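Local atomic coordinates of actin-related protein 8 (Homo sapiens, PDB entry 4FO0), a protein that binds ATP, which it hydrolyses only slowly, and serves as a proposed core component of the INO80 chromatin-remodelling complex. Residues 85-90 with 97-102; 522-527 with 537-542. All coordinates share one frame; numbering follows the deposited sequence.

Contact 1: residues 85-90 with 97-102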
# COMPACT_ATOMS: atom_id res chain seq x y z
N ALA A 85 5.94 10.55 -23.01
CA ALA A 85 6.32 9.15 -22.87
C ALA A 85 5.32 8.23 -23.56
O ALA A 85 5.69 7.17 -24.04
CB ALA A 85 6.43 8.79 -21.40
N ILE A 86 4.05 8.63 -23.58
CA ILE A 86 3.02 7.80 -24.18
C ILE A 86 3.19 7.78 -25.70
O ILE A 86 3.25 6.72 -26.33
CB ILE A 86 1.62 8.30 -23.82
CG1 ILE A 86 1.32 8.01 -22.34
CG2 ILE A 86 0.57 7.65 -24.69
CD1 ILE A 86 -0.03 8.58 -21.88
N TRP A 87 3.24 8.98 -26.27
CA TRP A 87 3.50 9.20 -27.68
C TRP A 87 4.78 8.52 -28.15
O TRP A 87 4.81 7.88 -29.20
CB TRP A 87 3.65 10.70 -27.92
CG TRP A 87 3.79 11.06 -29.36
CD1 TRP A 87 4.89 11.58 -29.97
CD2 TRP A 87 2.79 10.94 -30.38
NE1 TRP A 87 4.64 11.79 -31.30
CE2 TRP A 87 3.35 11.41 -31.58
CE3 TRP A 87 1.47 10.48 -30.39
CZ2 TRP A 87 2.65 11.43 -32.78
CZ3 TRP A 87 0.76 10.51 -31.59
CH2 TRP A 87 1.36 10.98 -32.76
N SER A 88 5.84 8.69 -27.37
CA SER A 88 7.15 8.16 -27.71
C SER A 88 7.15 6.64 -27.91
O SER A 88 7.97 6.11 -28.65
CB SER A 88 8.16 8.58 -26.65
OG SER A 88 8.78 7.43 -26.08
N LYS A 89 6.23 5.95 -27.26
CA LYS A 89 6.18 4.49 -27.31
C LYS A 89 5.20 4.03 -28.37
O LYS A 89 4.01 4.33 -28.31
CB LYS A 89 5.78 3.94 -25.94
CG LYS A 89 5.61 2.43 -25.88
CD LYS A 89 5.44 1.98 -24.43
CE LYS A 89 5.35 0.46 -24.32
NZ LYS A 89 5.44 -0.03 -22.92
N LYS A 90 5.70 3.31 -29.37
CA LYS A 90 4.85 2.90 -30.47
C LYS A 90 3.96 1.77 -30.01
O LYS A 90 4.19 1.16 -28.96
CB LYS A 90 5.69 2.45 -31.66
CG LYS A 90 6.71 3.47 -32.13
CD LYS A 90 6.05 4.75 -32.60
CE LYS A 90 6.75 5.28 -33.83
NZ LYS A 90 6.58 4.32 -34.96
N ARG A 97 0.30 5.91 -31.15
CA ARG A 97 -0.96 5.87 -30.42
C ARG A 97 -1.67 7.22 -30.60
O ARG A 97 -1.17 8.27 -30.20
CB ARG A 97 -0.67 5.60 -28.95
CG ARG A 97 -1.89 5.39 -28.09
CD ARG A 97 -1.58 5.86 -26.69
NE ARG A 97 -2.77 6.06 -25.89
CZ ARG A 97 -3.38 5.08 -25.23
NH1 ARG A 97 -2.92 3.84 -25.31
NH2 ARG A 97 -4.46 5.33 -24.51
N ILE A 98 -2.83 7.19 -31.24
CA ILE A 98 -3.57 8.41 -31.52
C ILE A 98 -4.28 8.91 -30.27
O ILE A 98 -5.16 8.25 -29.72
CB ILE A 98 -4.60 8.17 -32.65
CG1 ILE A 98 -3.90 7.75 -33.94
CG2 ILE A 98 -5.44 9.40 -32.93
CD1 ILE A 98 -4.87 7.25 -34.98
N PRO A 99 -3.90 10.10 -29.80
CA PRO A 99 -4.55 10.63 -28.60
C PRO A 99 -6.02 10.97 -28.85
O PRO A 99 -6.38 11.31 -29.97
CB PRO A 99 -3.74 11.91 -28.31
CG PRO A 99 -3.23 12.32 -29.65
CD PRO A 99 -2.94 11.04 -30.39
N VAL A 100 -6.84 10.88 -27.80
CA VAL A 100 -8.25 11.25 -27.89
C VAL A 100 -8.53 12.39 -26.93
O VAL A 100 -7.89 12.48 -25.89
CB VAL A 100 -9.16 10.08 -27.54
CG1 VAL A 100 -9.13 9.03 -28.65
CG2 VAL A 100 -8.74 9.49 -26.20
N SER A 101 -9.48 13.25 -27.28
CA SER A 101 -9.71 14.46 -26.50
C SER A 101 -10.58 14.29 -25.25
O SER A 101 -11.65 13.70 -25.30
CB SER A 101 -10.31 15.55 -27.38
OG SER A 101 -10.62 16.69 -26.59
N PRO A 102 -10.11 14.84 -24.12
CA PRO A 102 -10.97 15.02 -22.94
C PRO A 102 -12.26 15.78 -23.27
O PRO A 102 -13.33 15.41 -22.79
CB PRO A 102 -10.09 15.86 -22.00
CG PRO A 102 -8.69 15.51 -22.39
CD PRO A 102 -8.71 15.21 -23.86
O HOH W 1 3.03 6.08 -29.80
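R97 meets the end of helix 71-88 with backbone and side chain alike. Its N-H is given to a water 3.1 Å from R97 N. That water in turn donates to W87 O in the last turn, at 2.6 Å, and to K89 O just beyond it. A single solvent molecule thus ties the returning chain to two carbonyls at this end of the helix, where W87 O also receives R96 NH1. Further out, CG of R97 is turned away from the amide nitrogen (chi1 -174°) and the chain runs on extended to NE. This carries the aliphatic part across I86, whose CG2 branch sits 3.4 Å from R97 CD, while the guanidinium travels past the isoleucine to a salt bridge with D352 and a hydrogen bond to I326 O. The carbonyl of R97 faces another way, its O approaching the edge of the W87 indole near the ring plane, 3.3 Å from CZ3; the same ring is engaged by R96 in a cation-pi interaction. Here the chain is completing the loop from helix 71-88 to helix 102-109, which is part of the excursion between strands 38-47 and 134-136 of the actin-like fold. P99 follows on the exposed side: its ring CD comes obliquely to the indole, 3.9 Å from W87 CZ3. The tryptophan thus brings its six-membered ring to both R97 and the proline. The V100 N-H then reaches D352 as well, so one carboxylate receives side chain and backbone of this loop. S101, a phosphorylation site unmodified here, is the N-cap of helix 102-109, its OG making weak hydrogen bonds to E103 N and Q104 N, and P102 begins the helix itself.

Contact 2: residues 522-527 with 537-542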
# COMPACT_ATOMS: atom_id res chain seq x y z
N HIS A 522 9.96 -2.92 -19.99
CA HIS A 522 10.33 -2.14 -21.16
C HIS A 522 11.12 -0.89 -20.79
O HIS A 522 12.13 -0.60 -21.42
CB HIS A 522 9.08 -1.79 -21.96
CG HIS A 522 9.32 -0.78 -23.05
ND1 HIS A 522 9.29 -1.12 -24.39
CD2 HIS A 522 9.55 0.55 -22.99
CE1 HIS A 522 9.51 -0.03 -25.11
NE2 HIS A 522 9.67 0.99 -24.29
N ARG A 523 10.66 -0.15 -19.78
CA ARG A 523 11.33 1.09 -19.39
C ARG A 523 12.69 0.75 -18.84
O ARG A 523 13.66 1.45 -19.11
CB ARG A 523 10.58 1.84 -18.30
CG ARG A 523 9.12 2.00 -18.54
CD ARG A 523 8.79 3.39 -19.00
NE ARG A 523 9.25 4.44 -18.10
CZ ARG A 523 9.08 5.73 -18.37
NH1 ARG A 523 8.47 6.08 -19.51
NH2 ARG A 523 9.51 6.68 -17.54
N ILE A 524 12.76 -0.30 -18.03
CA ILE A 524 14.03 -0.66 -17.42
C ILE A 524 15.10 -0.93 -18.48
O ILE A 524 16.19 -0.38 -18.40
CB ILE A 524 13.90 -1.81 -16.41
CG1 ILE A 524 13.03 -1.36 -15.23
CG2 ILE A 524 15.27 -2.23 -15.90
CD1 ILE A 524 13.45 -0.02 -14.63
N LEU A 525 14.77 -1.74 -19.49
CA LEU A 525 15.69 -1.99 -20.59
C LEU A 525 16.24 -0.71 -21.18
O LEU A 525 17.45 -0.51 -21.24
CB LEU A 525 15.00 -2.76 -21.70
CG LEU A 525 14.86 -4.25 -21.47
CD1 LEU A 525 14.69 -4.95 -22.81
CD2 LEU A 525 16.09 -4.75 -20.75
N ASN A 526 15.33 0.15 -21.63
CA ASN A 526 15.74 1.39 -22.29
C ASN A 526 16.50 2.35 -21.40
O ASN A 526 17.42 3.02 -21.85
CB ASN A 526 14.52 2.10 -22.90
CG ASN A 526 13.75 1.21 -23.85
OD1 ASN A 526 14.31 0.29 -24.47
ND2 ASN A 526 12.45 1.47 -23.98
N LYS A 527 16.11 2.40 -20.13
CA LYS A 527 16.66 3.37 -19.18
C LYS A 527 17.95 2.90 -18.50
O LYS A 527 18.75 3.71 -18.07
CB LYS A 527 15.63 3.71 -18.10
CG LYS A 527 14.85 4.99 -18.31
CD LYS A 527 13.92 4.88 -19.49
CE LYS A 527 13.11 6.15 -19.67
NZ LYS A 527 12.07 5.96 -20.72
N GLU A 537 21.71 -11.33 -19.68
CA GLU A 537 20.93 -12.13 -20.63
C GLU A 537 19.48 -11.68 -20.80
O GLU A 537 18.99 -11.60 -21.93
CB GLU A 537 20.96 -13.60 -20.23
CG GLU A 537 21.47 -13.86 -18.83
CD GLU A 537 20.83 -15.08 -18.19
OE1 GLU A 537 20.64 -16.09 -18.90
OE2 GLU A 537 20.51 -15.03 -16.98
N ASN A 538 18.80 -11.39 -19.70
CA ASN A 538 17.59 -10.58 -19.76
C ASN A 538 17.27 -9.86 -18.46
O ASN A 538 17.66 -10.30 -17.39
CB ASN A 538 16.40 -11.44 -20.20
CG ASN A 538 16.35 -12.77 -19.49
OD1 ASN A 538 15.97 -12.85 -18.33
ND2 ASN A 538 16.72 -13.83 -20.20
N VAL A 539 16.52 -8.77 -18.57
CA VAL A 539 15.96 -8.12 -17.40
C VAL A 539 14.62 -8.79 -17.13
O VAL A 539 13.77 -8.85 -18.01
CB VAL A 539 15.75 -6.62 -17.66
CG1 VAL A 539 14.85 -6.01 -16.60
CG2 VAL A 539 17.09 -5.91 -17.71
N ASP A 540 14.44 -9.31 -15.93
CA ASP A 540 13.20 -10.00 -15.60
C ASP A 540 12.40 -9.27 -14.52
O ASP A 540 12.86 -9.12 -13.39
CB ASP A 540 13.48 -11.44 -15.19
CG ASP A 540 12.27 -12.34 -15.38
OD1 ASP A 540 11.46 -12.04 -16.29
OD2 ASP A 540 12.13 -13.33 -14.63
N VAL A 541 11.22 -8.79 -14.89
CA VAL A 541 10.32 -8.20 -13.91
C VAL A 541 9.27 -9.22 -13.49
O VAL A 541 8.55 -9.77 -14.32
CB VAL A 541 9.64 -6.92 -14.45
CG1 VAL A 541 8.64 -6.41 -13.45
CG2 VAL A 541 10.69 -5.86 -14.70
N ILE A 542 9.20 -9.48 -12.19
CA ILE A 542 8.26 -10.46 -11.65
C ILE A 542 7.16 -9.73 -10.89
O ILE A 542 7.45 -8.94 -9.99
CB ILE A 542 8.96 -11.45 -10.68
CG1 ILE A 542 10.00 -12.28 -11.43
CG2 ILE A 542 7.96 -12.33 -9.97
CD1 ILE A 542 11.33 -11.54 -11.56
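V539 overlaps two successive residues of helix 516-527, offering a different methyl to each. Its CG2 lies 3.4 Å from L525 CD2, and the two side chains slide past one another in opposite directions. The other methyl turns to I524: V539 CG1, pointing away from the valine's own amide nitrogen (chi1 166°), lies 3.9 Å from I524 CG2, and there the side chains cross at about a right angle. L525 leaves the helix beside the interface and bends back at its tip to reach the valine.

Strands 503-507 and 540-542 are parallel neighbours in the mixed sheet that also holds strand 247-253. Helix 516-527 is the main helix of the beta-alpha-beta crossover between them, a connection that also holds helix 530-535 and is of the kind found in the RNase H-like halves of actin. I504 of strand 503-507 touches both I524 and V539, joining the helix to the sheet beneath. All the touching groups are aliphatic, which implies that the helix end packs on the residue leading into strand 540-542, at the sheet's edge within this chain, by hydrophobic burial that orients little by itself; the weak Q521 NE2 to V539 O hydrogen bond is a polar link beside it.

How the contacts relate
Contacts 1 and 2 show how chemistry can follow depth. At 85-90 with 97-102, half the touching residues are exposed, and water, carbonyls and an arginine share the work with apolar carbons; at 522-527 with 537-542 the packing is buried to a greater degree and purely aliphatic. Both join the end of a helix to chain that follows it, one within a loop connection, the other to the chain entering an edge strand. Their centres lie about 22 Å apart, yet helix 516-527 meets helix 71-88 at A85, whose CB packs 3.9 Å from R523 NH1, and the chain just past it at K89, whose NZ lies equally close to H522 CG. Helix 516-527 thereby serves the sheet side with I524 and L525, helix 71-88 with R523, and K89 with H522.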